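Local coordinates for protein beta-lactamase (Nostoc sp., PDB 6NHS) that probably hydrolyses beta-lactam antibiotics, as a class D serine beta-lactamase of the penicillin-binding transpeptidase family, at residues R26-L31 with I246-R251; K34-I39 with A53-S58; R42-F47 with N224-F229; Q57-A62 with I159-Q164. All coordinates share one frame; numbering follows the deposited sequence.

Interaction 1 of 4, residues R26-L31 with I246-R251; sequences RSFNQL and IEVTRR
Leu31 meets three side chains of helix 239-255 with its two methyls: CD1 takes Val248 and Glu247, CD2 takes Arg251. CD1 presses against Val248 CG1 at 3.5 Å, tighter than usual van der Waals contact, and also lies beside Glu247 CG, where the two side chains cross at about a right angle. The other branch, CD2, sits over one face of the Arg251 guanidinium, displaced toward the rim and nearest NH2 at 3.7 Å. Arg251 is extended from CG to NE, and its NE gives an almost straight bond (177°) to Glu247 OE2 at 2.8 Å. This salt bridge joins neighbouring turns of one helix; the carboxylate oxygen lies in the guanidinium plane and uses its anti lone pair, which holds the flat group in place beneath Leu31. The contact packs the N-terminal helix 25-30 against the C-terminal helix 239-255, on one side of the antiparallel sheet in the penicillin-recognising fold. The axes of the short segments run at 142° and approach to 9.4 Å. Phe28 CB points away from the partner helix, yet the ring returns to place CZ 4.1 Å from Val248 CG2, with Val248 CB over one ring face. Phe28 also meets Ile234 of the sheet and the His50 ring. At Ser27, OG lies anti to the carbonyl carbon (chi1 -43°) and comes within 3.3 Å of Arg251 CB.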
# COMPACT_ATOMS: atom_id res chain seq x y z
N ARG A 26 15.08 -14.77 -9.14
CA ARG A 26 16.45 -14.40 -9.44
C ARG A 26 16.82 -13.06 -8.81
O ARG A 26 17.89 -12.92 -8.20
CB ARG A 26 16.67 -14.37 -10.96
CG ARG A 26 18.07 -13.98 -11.35
CD ARG A 26 18.22 -13.83 -12.85
NE ARG A 26 19.32 -12.92 -13.17
CZ ARG A 26 19.95 -12.88 -14.34
NH1 ARG A 26 19.59 -13.70 -15.31
NH2 ARG A 26 20.94 -12.01 -14.53
N SER A 27 15.94 -12.06 -8.94
CA SER A 27 16.23 -10.74 -8.39
C SER A 27 16.41 -10.80 -6.88
O SER A 27 17.27 -10.11 -6.32
CB SER A 27 15.12 -9.76 -8.76
OG SER A 27 14.73 -9.92 -10.11
N PHE A 28 15.61 -11.63 -6.20
CA PHE A 28 15.70 -11.73 -4.75
C PHE A 28 17.07 -12.23 -4.31
O PHE A 28 17.69 -11.66 -3.40
CB PHE A 28 14.59 -12.64 -4.22
CG PHE A 28 13.22 -12.02 -4.28
CD1 PHE A 28 12.52 -11.96 -5.48
CD2 PHE A 28 12.63 -11.50 -3.14
CE1 PHE A 28 11.26 -11.38 -5.54
CE2 PHE A 28 11.37 -10.92 -3.19
CZ PHE A 28 10.69 -10.86 -4.39
N ASN A 29 17.56 -13.28 -4.94
CA ASN A 29 18.83 -13.86 -4.52
C ASN A 29 20.00 -12.97 -4.91
O ASN A 29 21.01 -12.95 -4.20
CB ASN A 29 18.98 -15.26 -5.10
CG ASN A 29 17.88 -16.20 -4.64
OD1 ASN A 29 17.50 -16.21 -3.46
ND2 ASN A 29 17.34 -16.99 -5.56
N GLN A 30 19.89 -12.24 -6.02
CA GLN A 30 20.95 -11.30 -6.40
C GLN A 30 21.12 -10.22 -5.34
O GLN A 30 22.24 -9.88 -4.95
CB GLN A 30 20.64 -10.68 -7.76
CG GLN A 30 20.55 -11.67 -8.91
CD GLN A 30 21.83 -11.76 -9.71
OE1 GLN A 30 22.63 -10.82 -9.73
NE2 GLN A 30 22.04 -12.89 -10.38
N LEU A 31 20.01 -9.67 -4.86
CA LEU A 31 20.03 -8.63 -3.83
C LEU A 31 20.16 -9.20 -2.42
O LEU A 31 20.22 -8.42 -1.47
CB LEU A 31 18.77 -7.77 -3.94
CG LEU A 31 18.62 -7.11 -5.31
CD1 LEU A 31 17.29 -6.41 -5.43
CD2 LEU A 31 19.77 -6.12 -5.55
N ILE A 246 11.37 -1.65 -3.78
CA ILE A 246 11.01 -1.19 -5.11
C ILE A 246 11.88 -1.86 -6.17
O ILE A 246 11.40 -2.20 -7.26
CB ILE A 246 11.10 0.35 -5.17
CG1 ILE A 246 9.96 0.95 -4.34
CG2 ILE A 246 11.07 0.86 -6.60
CD1 ILE A 246 10.00 2.44 -4.20
N GLU A 247 13.16 -2.09 -5.86
CA GLU A 247 14.08 -2.63 -6.86
C GLU A 247 13.68 -4.04 -7.30
O GLU A 247 13.76 -4.36 -8.49
CB GLU A 247 15.51 -2.60 -6.32
CG GLU A 247 16.57 -3.04 -7.32
CD GLU A 247 16.63 -2.18 -8.57
OE1 GLU A 247 16.17 -1.02 -8.53
OE2 GLU A 247 17.13 -2.66 -9.60
N VAL A 248 13.26 -4.89 -6.36
CA VAL A 248 12.86 -6.23 -6.80
C VAL A 248 11.57 -6.16 -7.59
O VAL A 248 11.37 -6.95 -8.53
CB VAL A 248 12.72 -7.23 -5.62
CG1 VAL A 248 14.01 -7.35 -4.87
CG2 VAL A 248 11.59 -6.84 -4.70
N THR A 249 10.68 -5.23 -7.25
CA THR A 249 9.49 -5.02 -8.07
C THR A 249 9.87 -4.59 -9.48
O THR A 249 9.36 -5.14 -10.46
CB THR A 249 8.58 -3.98 -7.41
OG1 THR A 249 8.34 -4.35 -6.04
CG2 THR A 249 7.24 -3.90 -8.13
N ARG A 250 10.79 -3.62 -9.59
CA ARG A 250 11.27 -3.17 -10.89
C ARG A 250 11.84 -4.32 -11.70
O ARG A 250 11.49 -4.52 -12.87
CB ARG A 250 12.34 -2.09 -10.73
CG ARG A 250 11.88 -0.78 -10.19
CD ARG A 250 12.98 0.26 -10.37
NE ARG A 250 12.49 1.56 -9.97
CZ ARG A 250 11.80 2.36 -10.77
NH1 ARG A 250 11.37 3.53 -10.33
NH2 ARG A 250 11.56 1.98 -12.03
N ARG A 251 12.76 -5.08 -11.10
CA ARG A 251 13.41 -6.16 -11.82
C ARG A 251 12.42 -7.24 -12.21
O ARG A 251 12.55 -7.86 -13.28
CB ARG A 251 14.55 -6.74 -10.98
CG ARG A 251 15.62 -5.71 -10.64
CD ARG A 251 16.83 -6.36 -10.01
NE ARG A 251 17.84 -5.37 -9.63
CZ ARG A 251 19.10 -5.66 -9.32
NH1 ARG A 251 19.51 -6.92 -9.35
NH2 ARG A 251 19.94 -4.69 -8.98

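Interaction 2 of 4, residues K34-I39 with A53-S58; sequences KGSILI and ARNSQS. With FMT (formic acid), chain G.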
# COMPACT_ATOMS: atom_id res chain seq x y z
N LYS A 34 15.24 -12.05 1.41
CA LYS A 34 14.21 -13.06 1.48
C LYS A 34 12.85 -12.39 1.34
O LYS A 34 12.60 -11.36 1.97
CB LYS A 34 14.28 -13.83 2.80
CG LYS A 34 15.61 -14.54 3.02
CD LYS A 34 15.56 -15.41 4.27
CE LYS A 34 16.86 -16.17 4.47
NZ LYS A 34 16.81 -17.03 5.69
N GLY A 35 11.98 -12.96 0.51
CA GLY A 35 10.66 -12.39 0.36
C GLY A 35 9.88 -13.04 -0.75
O GLY A 35 10.16 -14.18 -1.15
N SER A 36 8.90 -12.30 -1.27
CA SER A 36 7.98 -12.83 -2.26
C SER A 36 7.49 -11.70 -3.14
O SER A 36 7.61 -10.52 -2.81
CB SER A 36 6.78 -13.52 -1.60
OG SER A 36 6.07 -12.60 -0.78
N ILE A 37 6.90 -12.08 -4.27
CA ILE A 37 6.19 -11.13 -5.11
C ILE A 37 5.06 -11.87 -5.81
O ILE A 37 5.18 -13.05 -6.15
CB ILE A 37 7.12 -10.42 -6.13
CG1 ILE A 37 6.37 -9.28 -6.83
CG2 ILE A 37 7.68 -11.40 -7.15
CD1 ILE A 37 7.25 -8.39 -7.70
N LEU A 38 3.95 -11.17 -5.98
CA LEU A 38 2.81 -11.67 -6.73
C LEU A 38 2.41 -10.61 -7.75
O LEU A 38 2.23 -9.44 -7.40
CB LEU A 38 1.64 -11.98 -5.79
CG LEU A 38 0.42 -12.65 -6.42
CD1 LEU A 38 0.80 -14.02 -6.96
CD2 LEU A 38 -0.69 -12.77 -5.38
N ILE A 39 2.30 -11.02 -9.01
CA ILE A 39 1.88 -10.12 -10.08
C ILE A 39 0.66 -10.73 -10.76
O ILE A 39 0.65 -11.92 -11.06
CB ILE A 39 3.01 -9.86 -11.09
CG1 ILE A 39 4.20 -9.19 -10.40
CG2 ILE A 39 2.52 -8.96 -12.22
CD1 ILE A 39 5.41 -9.04 -11.28
N ALA A 53 4.17 -19.58 -1.00
CA ALA A 53 3.72 -19.77 0.38
C ALA A 53 3.66 -18.44 1.13
O ALA A 53 2.72 -18.20 1.90
CB ALA A 53 4.65 -20.74 1.11
N ARG A 54 4.64 -17.57 0.90
CA ARG A 54 4.65 -16.29 1.60
C ARG A 54 3.55 -15.37 1.09
O ARG A 54 3.06 -14.51 1.84
CB ARG A 54 6.03 -15.64 1.45
CG ARG A 54 6.26 -14.42 2.33
CD ARG A 54 7.63 -13.80 2.08
NE ARG A 54 7.83 -12.57 2.84
CZ ARG A 54 8.78 -12.39 3.75
NH1 ARG A 54 9.65 -13.36 4.00
NH2 ARG A 54 8.89 -11.23 4.39
N ASN A 55 3.13 -15.53 -0.17
CA ASN A 55 2.05 -14.71 -0.71
C ASN A 55 0.71 -14.99 -0.04
O ASN A 55 -0.22 -14.20 -0.22
CB ASN A 55 1.92 -14.94 -2.22
CG ASN A 55 3.01 -14.24 -3.02
OD1 ASN A 55 3.55 -13.22 -2.59
ND2 ASN A 55 3.35 -14.78 -4.18
N SER A 56 0.60 -16.07 0.73
CA SER A 56 -0.60 -16.35 1.52
C SER A 56 -0.38 -16.11 3.01
O SER A 56 -1.26 -16.45 3.81
CB SER A 56 -1.06 -17.79 1.30
OG SER A 56 -1.57 -17.97 -0.01
N GLN A 57 0.76 -15.55 3.40
CA GLN A 57 1.03 -15.25 4.80
C GLN A 57 0.65 -13.81 5.11
O GLN A 57 0.77 -12.93 4.26
CB GLN A 57 2.50 -15.49 5.13
CG GLN A 57 2.91 -16.95 5.08
CD GLN A 57 4.41 -17.16 5.23
OE1 GLN A 57 5.16 -16.20 5.45
NE2 GLN A 57 4.85 -18.40 5.09
N SER A 58 0.18 -13.59 6.34
CA SER A 58 -0.31 -12.28 6.76
C SER A 58 0.80 -11.46 7.40
O SER A 58 1.62 -12.00 8.15
CB SER A 58 -1.47 -12.42 7.75
OG SER A 58 -2.56 -13.09 7.16
C FMT G . -2.96 -16.79 6.98
O1 FMT G . -2.93 -16.43 8.15
O2 FMT G . -3.18 -16.03 6.03
O HOH W 1 4.52 -10.84 -2.04
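Asn55 OD1 accepts a 2.6 Å hydrogen bond from a water, and the same water takes the proton of Ser36 OG at 2.7 Å, so a single solvent molecule couples the two side chains. The link fastens the loop 53-58 to strand 35-41, near the edge of the antiparallel sheet of the beta-lactamase fold. The other end of the Asn55 amide works on the backbone: ND2 donates to Ile37 O at 3.2 Å, with a fairly straight N-H...O angle of 164°. Ile37 O lies close to the amide plane of Asn55, but seen from the carbonyl the nitrogen stands well above its plane. A second bond from ND2 goes to Glu49 of strand 46-50, so both ends of this buried amide are satisfied, which should hold the amide in this rotation. Leu38 CB packs against ND2 from the strand side. Arg54 starts with CG anti to the backbone N (chi1 -170°) and stays extended to NE, its methylenes passing the Ser36 hydroxyl, where CD lies 3.5 Å from OG. The charged head then reaches strand 226-236, forming a salt bridge with Asp235 and a hydrogen bond from NE to Asn233. Gly35 CA stands 3.6 Å above one face of the Arg54 guanidinium, offset toward its rim, with Lys34 O over the same face.

Interaction 3 of 4, residues R42-F47 with N224-F229; sequences RNNKKF and NNNVYF
Arg42 and Asn43 meet Asn225, Asn226 and Val227 through three hydrogen bonds. Arg42 N donates to Val227 O at 3.0 Å. Next in the chain, Asn43 N donates to Asn226 OD1, also at 3.0 Å, while Asn43 ND2 reaches Asn225 O at 2.9 Å and stands somewhat tilted from that carbonyl's plane. The Asn43 and Asn226 side chains approach tip to tip with their amides stacked, the planes only 16° apart. Asn226 OD1 is gripped twice, because Val227 N also donates to it, at 2.8 Å; the two N-H groups arrive from opposite faces of its amide plane. The contact ties the turn between strands 35-41 and 46-50 to the start of strand 226-236, at one end of the central antiparallel sheet. The hairpin carries a G1 beta bulge, in which Lys45 and Lys46 both face Asp41. That aspartate also belongs to the second shell: its carboxylate accepts from Asn226 ND2 and from Asn44 ND2, so both oxygens help to orient the amides. Asn43 is itself steadied by Arg42, whose NE and NH1 both bond side-on to Asn43 OD1, the oxygen lying in the guanidinium plane. The arginine chain bends at chi3 (67°) on the way there. Val227 CG2 lies over one guanidinium face, 3.6 Å above its plane and offset toward the rim. Nearer the backbone, Arg42 CB touches the edge of the Phe229 ring at CE2, 4.0 Å away, and Phe229 continues inward to Ile165 and Leu168 of helix 161-172.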
# COMPACT_ATOMS: atom_id res chain seq x y z
N ARG A 42 -4.23 -8.53 -15.55
CA ARG A 42 -5.68 -8.38 -15.55
C ARG A 42 -6.31 -8.94 -16.82
O ARG A 42 -7.27 -9.70 -16.76
CB ARG A 42 -6.07 -6.91 -15.38
CG ARG A 42 -7.58 -6.74 -15.29
CD ARG A 42 -8.01 -5.32 -15.59
NE ARG A 42 -7.76 -4.97 -16.99
CZ ARG A 42 -7.94 -3.75 -17.48
NH1 ARG A 42 -7.69 -3.51 -18.77
NH2 ARG A 42 -8.37 -2.77 -16.69
N ASN A 43 -5.77 -8.55 -17.99
CA ASN A 43 -6.38 -8.94 -19.26
C ASN A 43 -6.37 -10.45 -19.44
O ASN A 43 -7.31 -11.03 -19.99
CB ASN A 43 -5.65 -8.27 -20.42
CG ASN A 43 -5.94 -6.77 -20.52
OD1 ASN A 43 -6.66 -6.21 -19.69
ND2 ASN A 43 -5.38 -6.13 -21.53
N ASN A 44 -5.30 -11.12 -18.99
CA ASN A 44 -5.15 -12.55 -19.18
C ASN A 44 -5.55 -13.36 -17.95
O ASN A 44 -5.53 -14.60 -18.01
CB ASN A 44 -3.72 -12.88 -19.58
CG ASN A 44 -3.34 -12.25 -20.91
OD1 ASN A 44 -4.07 -12.37 -21.89
ND2 ASN A 44 -2.21 -11.55 -20.93
N LYS A 45 -5.90 -12.70 -16.85
CA LYS A 45 -6.29 -13.36 -15.60
C LYS A 45 -5.26 -14.40 -15.18
O LYS A 45 -5.59 -15.55 -14.85
CB LYS A 45 -7.69 -13.97 -15.73
CG LYS A 45 -8.74 -12.96 -16.14
CD LYS A 45 -10.16 -13.47 -15.97
CE LYS A 45 -11.12 -12.28 -15.88
NZ LYS A 45 -12.55 -12.69 -15.84
N LYS A 46 -3.99 -13.99 -15.19
CA LYS A 46 -2.87 -14.89 -14.95
C LYS A 46 -1.96 -14.32 -13.87
O LYS A 46 -1.77 -13.10 -13.79
CB LYS A 46 -2.07 -15.13 -16.24
CG LYS A 46 -0.91 -16.10 -16.06
CD LYS A 46 -0.41 -16.65 -17.37
CE LYS A 46 0.68 -17.68 -17.12
NZ LYS A 46 1.19 -18.28 -18.39
N PHE A 47 -1.40 -15.21 -13.05
CA PHE A 47 -0.47 -14.85 -11.99
C PHE A 47 0.96 -15.18 -12.37
O PHE A 47 1.22 -16.15 -13.09
CB PHE A 47 -0.79 -15.59 -10.69
CG PHE A 47 -1.94 -15.02 -9.94
CD1 PHE A 47 -1.82 -13.82 -9.25
CD2 PHE A 47 -3.15 -15.69 -9.89
CE1 PHE A 47 -2.87 -13.30 -8.54
CE2 PHE A 47 -4.21 -15.17 -9.17
CZ PHE A 47 -4.07 -13.97 -8.50
N ASN A 224 0.75 -1.14 -22.01
CA ASN A 224 0.33 -1.98 -23.13
C ASN A 224 -1.15 -2.33 -23.06
O ASN A 224 -1.55 -3.47 -23.32
CB ASN A 224 1.19 -3.25 -23.21
CG ASN A 224 2.67 -2.95 -23.34
OD1 ASN A 224 3.06 -1.94 -23.92
ND2 ASN A 224 3.50 -3.84 -22.80
N ASN A 225 -1.98 -1.34 -22.71
CA ASN A 225 -3.43 -1.51 -22.60
C ASN A 225 -3.81 -2.64 -21.63
O ASN A 225 -4.85 -3.27 -21.78
CB ASN A 225 -4.08 -1.75 -23.97
CG ASN A 225 -4.24 -0.47 -24.76
OD1 ASN A 225 -4.49 0.59 -24.20
ND2 ASN A 225 -4.10 -0.57 -26.08
N ASN A 226 -2.96 -2.88 -20.64
CA ASN A 226 -3.17 -3.90 -19.63
C ASN A 226 -2.89 -3.29 -18.27
O ASN A 226 -2.35 -2.18 -18.16
CB ASN A 226 -2.27 -5.12 -19.88
CG ASN A 226 -2.84 -6.41 -19.29
OD1 ASN A 226 -3.77 -6.39 -18.49
ND2 ASN A 226 -2.26 -7.54 -19.68
N VAL A 227 -3.28 -4.00 -17.22
CA VAL A 227 -2.99 -3.59 -15.85
C VAL A 227 -2.34 -4.77 -15.14
O VAL A 227 -2.89 -5.88 -15.15
CB VAL A 227 -4.25 -3.13 -15.09
CG1 VAL A 227 -3.89 -2.74 -13.65
CG2 VAL A 227 -4.92 -1.97 -15.81
N TYR A 228 -1.18 -4.53 -14.54
CA TYR A 228 -0.45 -5.56 -13.80
C TYR A 228 -0.44 -5.16 -12.33
O TYR A 228 0.30 -4.24 -11.94
CB TYR A 228 0.96 -5.73 -14.36
CG TYR A 228 0.97 -5.99 -15.85
CD1 TYR A 228 1.03 -4.94 -16.76
CD2 TYR A 228 0.89 -7.29 -16.34
CE1 TYR A 228 1.03 -5.19 -18.12
CE2 TYR A 228 0.89 -7.54 -17.70
CZ TYR A 228 0.96 -6.48 -18.59
OH TYR A 228 0.96 -6.72 -19.94
N PHE A 229 -1.27 -5.82 -11.53
CA PHE A 229 -1.27 -5.61 -10.09
C PHE A 229 -0.11 -6.36 -9.47
O PHE A 229 0.22 -7.47 -9.89
CB PHE A 229 -2.60 -6.08 -9.49
CG PHE A 229 -3.80 -5.38 -10.07
CD1 PHE A 229 -4.27 -4.20 -9.51
CD2 PHE A 229 -4.45 -5.89 -11.19
CE1 PHE A 229 -5.38 -3.53 -10.04
CE2 PHE A 229 -5.56 -5.24 -11.73
CZ PHE A 229 -6.02 -4.05 -11.16

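Interaction 4 of 4, residues Q57-A62 with I159-Q164; sequences QSFLPA and ITPKQQ. With FMT (formic acid), chain G.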
# COMPACT_ATOMS: atom_id res chain seq x y z
N GLN A 57 0.76 -15.55 3.40
CA GLN A 57 1.03 -15.25 4.80
C GLN A 57 0.65 -13.81 5.11
O GLN A 57 0.77 -12.93 4.26
CB GLN A 57 2.50 -15.49 5.13
CG GLN A 57 2.91 -16.95 5.08
CD GLN A 57 4.41 -17.16 5.23
OE1 GLN A 57 5.16 -16.20 5.45
NE2 GLN A 57 4.85 -18.40 5.09
N SER A 58 0.18 -13.59 6.34
CA SER A 58 -0.31 -12.28 6.76
C SER A 58 0.80 -11.46 7.40
O SER A 58 1.62 -12.00 8.15
CB SER A 58 -1.47 -12.42 7.75
OG SER A 58 -2.56 -13.09 7.16
N PHE A 59 0.80 -10.15 7.12
CA PHE A 59 1.76 -9.22 7.69
C PHE A 59 1.05 -7.91 8.03
O PHE A 59 0.03 -7.58 7.43
CB PHE A 59 2.92 -8.93 6.73
CG PHE A 59 3.62 -10.17 6.24
CD1 PHE A 59 4.72 -10.68 6.92
CD2 PHE A 59 3.19 -10.82 5.09
CE1 PHE A 59 5.37 -11.82 6.47
CE2 PHE A 59 3.83 -11.96 4.64
CZ PHE A 59 4.92 -12.46 5.33
N LEU A 60 1.60 -7.19 9.01
CA LEU A 60 1.17 -5.82 9.26
C LEU A 60 1.22 -5.02 7.96
O LEU A 60 2.24 -5.07 7.25
CB LEU A 60 2.08 -5.16 10.30
CG LEU A 60 2.02 -5.72 11.71
CD1 LEU A 60 3.18 -5.18 12.55
CD2 LEU A 60 0.68 -5.34 12.34
N PRO A 61 0.17 -4.28 7.61
CA PRO A 61 0.19 -3.53 6.35
C PRO A 61 1.10 -2.32 6.38
O PRO A 61 1.60 -1.91 5.33
CB PRO A 61 -1.28 -3.13 6.14
CG PRO A 61 -1.89 -3.21 7.48
CD PRO A 61 -1.17 -4.28 8.23
N ALA A 62 1.33 -1.74 7.56
CA ALA A 62 2.10 -0.51 7.71
C ALA A 62 1.57 0.55 6.74
O ALA A 62 0.35 0.66 6.56
CB ALA A 62 3.59 -0.76 7.49
N ILE A 159 -2.50 -8.39 6.64
CA ILE A 159 -2.95 -8.63 5.27
C ILE A 159 -1.89 -9.47 4.55
O ILE A 159 -0.69 -9.34 4.81
CB ILE A 159 -3.23 -7.30 4.54
CG1 ILE A 159 -3.93 -7.53 3.20
CG2 ILE A 159 -1.94 -6.48 4.33
CD1 ILE A 159 -4.52 -6.28 2.61
N THR A 160 -2.36 -10.36 3.66
CA THR A 160 -1.45 -11.15 2.83
C THR A 160 -1.18 -10.42 1.52
O THR A 160 -1.95 -9.55 1.11
CB THR A 160 -2.05 -12.52 2.54
OG1 THR A 160 -3.07 -12.39 1.53
CG2 THR A 160 -2.66 -13.16 3.81
N PRO A 161 -0.09 -10.76 0.83
CA PRO A 161 0.12 -10.16 -0.51
C PRO A 161 -1.02 -10.46 -1.47
O PRO A 161 -1.42 -9.58 -2.24
CB PRO A 161 1.44 -10.78 -0.96
CG PRO A 161 2.16 -11.12 0.31
CD PRO A 161 1.08 -11.53 1.28
N LYS A 162 -1.56 -11.69 -1.45
CA LYS A 162 -2.74 -12.01 -2.25
C LYS A 162 -3.90 -11.07 -1.96
O LYS A 162 -4.60 -10.64 -2.88
CB LYS A 162 -3.17 -13.46 -2.01
CG LYS A 162 -2.44 -14.49 -2.84
CD LYS A 162 -2.96 -15.89 -2.56
CE LYS A 162 -2.46 -16.87 -3.59
NZ LYS A 162 -2.90 -18.25 -3.27
N GLN A 163 -4.13 -10.76 -0.68
CA GLN A 163 -5.24 -9.87 -0.32
C GLN A 163 -4.96 -8.42 -0.72
O GLN A 163 -5.90 -7.66 -1.00
CB GLN A 163 -5.53 -9.98 1.18
CG GLN A 163 -6.14 -11.34 1.58
CD GLN A 163 -6.08 -11.60 3.07
OE1 GLN A 163 -5.41 -10.87 3.81
NE2 GLN A 163 -6.78 -12.64 3.53
N GLN A 164 -3.69 -8.01 -0.75
CA GLN A 164 -3.37 -6.70 -1.33
C GLN A 164 -3.80 -6.65 -2.79
O GLN A 164 -4.44 -5.69 -3.23
CB GLN A 164 -1.88 -6.41 -1.19
CG GLN A 164 -1.39 -6.30 0.26
CD GLN A 164 -1.36 -4.87 0.76
OE1 GLN A 164 -2.11 -4.01 0.29
NE2 GLN A 164 -0.49 -4.60 1.74
C FMT G . -2.96 -16.79 6.98
O1 FMT G . -2.93 -16.43 8.15
O2 FMT G . -3.18 -16.03 6.03
O HOH W 2 -4.85 -11.58 6.47
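Gln57 turns its carbonyl oxygen onto Thr160 and Pro161: O lies 3.2 Å from Thr160 CA in a CA-H...O contact and 3.3 Å from Pro161 CD. This oxygen is buried here and has no hydrogen-bond partner in the model, and its neighbours across the contact are C-H groups. At Ser58 the hydroxyl OG packs on Thr160 CG2 at 3.4 Å. A water joins the same OG to Gln163 OE1, and a formic acid molecule, probably from the crystallisation liquor, lies beside it. Phe59 then pairs with Ile159 in a single antiparallel bridge, a hydrogen-bonded pair. Phe59 N donates to Ile159 O at 2.9 Å, and Ile159 N returns a bond to Phe59 O at 2.8 Å. The Phe59 ring has Pro161 CD at its edge, while beyond the contact it meets Ile214 and Trp216 of strand 213-223. Across the contact helix 161-172 opens with a capping box: Gln163 N donates to Thr160 OG1 at 2.9 Å, and Thr160 N to Gln163 OE1 at 3.1 Å. At Pro61, CB rests on Ile159 CG2, the branch held between the backbone N and the carbonyl carbon. The next residues lead into helix 65-76 with Ser63 and Lys66, which fit the SxxK pattern expected to hold the nucleophile of a serine beta-lactamase.

In the fold
From the N terminus, helix 25-30 meets the C-terminal helix 239-255 in interaction 1, closing nearly the whole chain into one loop within which the other three contacts nest. Strand 35-41 follows; interaction 2 closes a short loop from it, round strand 46-50, to the loop 53-58. Interaction 3 begins inside that short loop and ends at strand 226-236, so the two cross. Interaction 4 starts on Gln57 and Ser58, where interaction 2 ends, runs to helix 161-172, and is nested in the loop of interaction 3. Phe28 and Ile37 join interactions 1 and 2, Leu38 and Phe47 interactions 2 and 3; the four together connect terminal helices, sheet and helix 161-172.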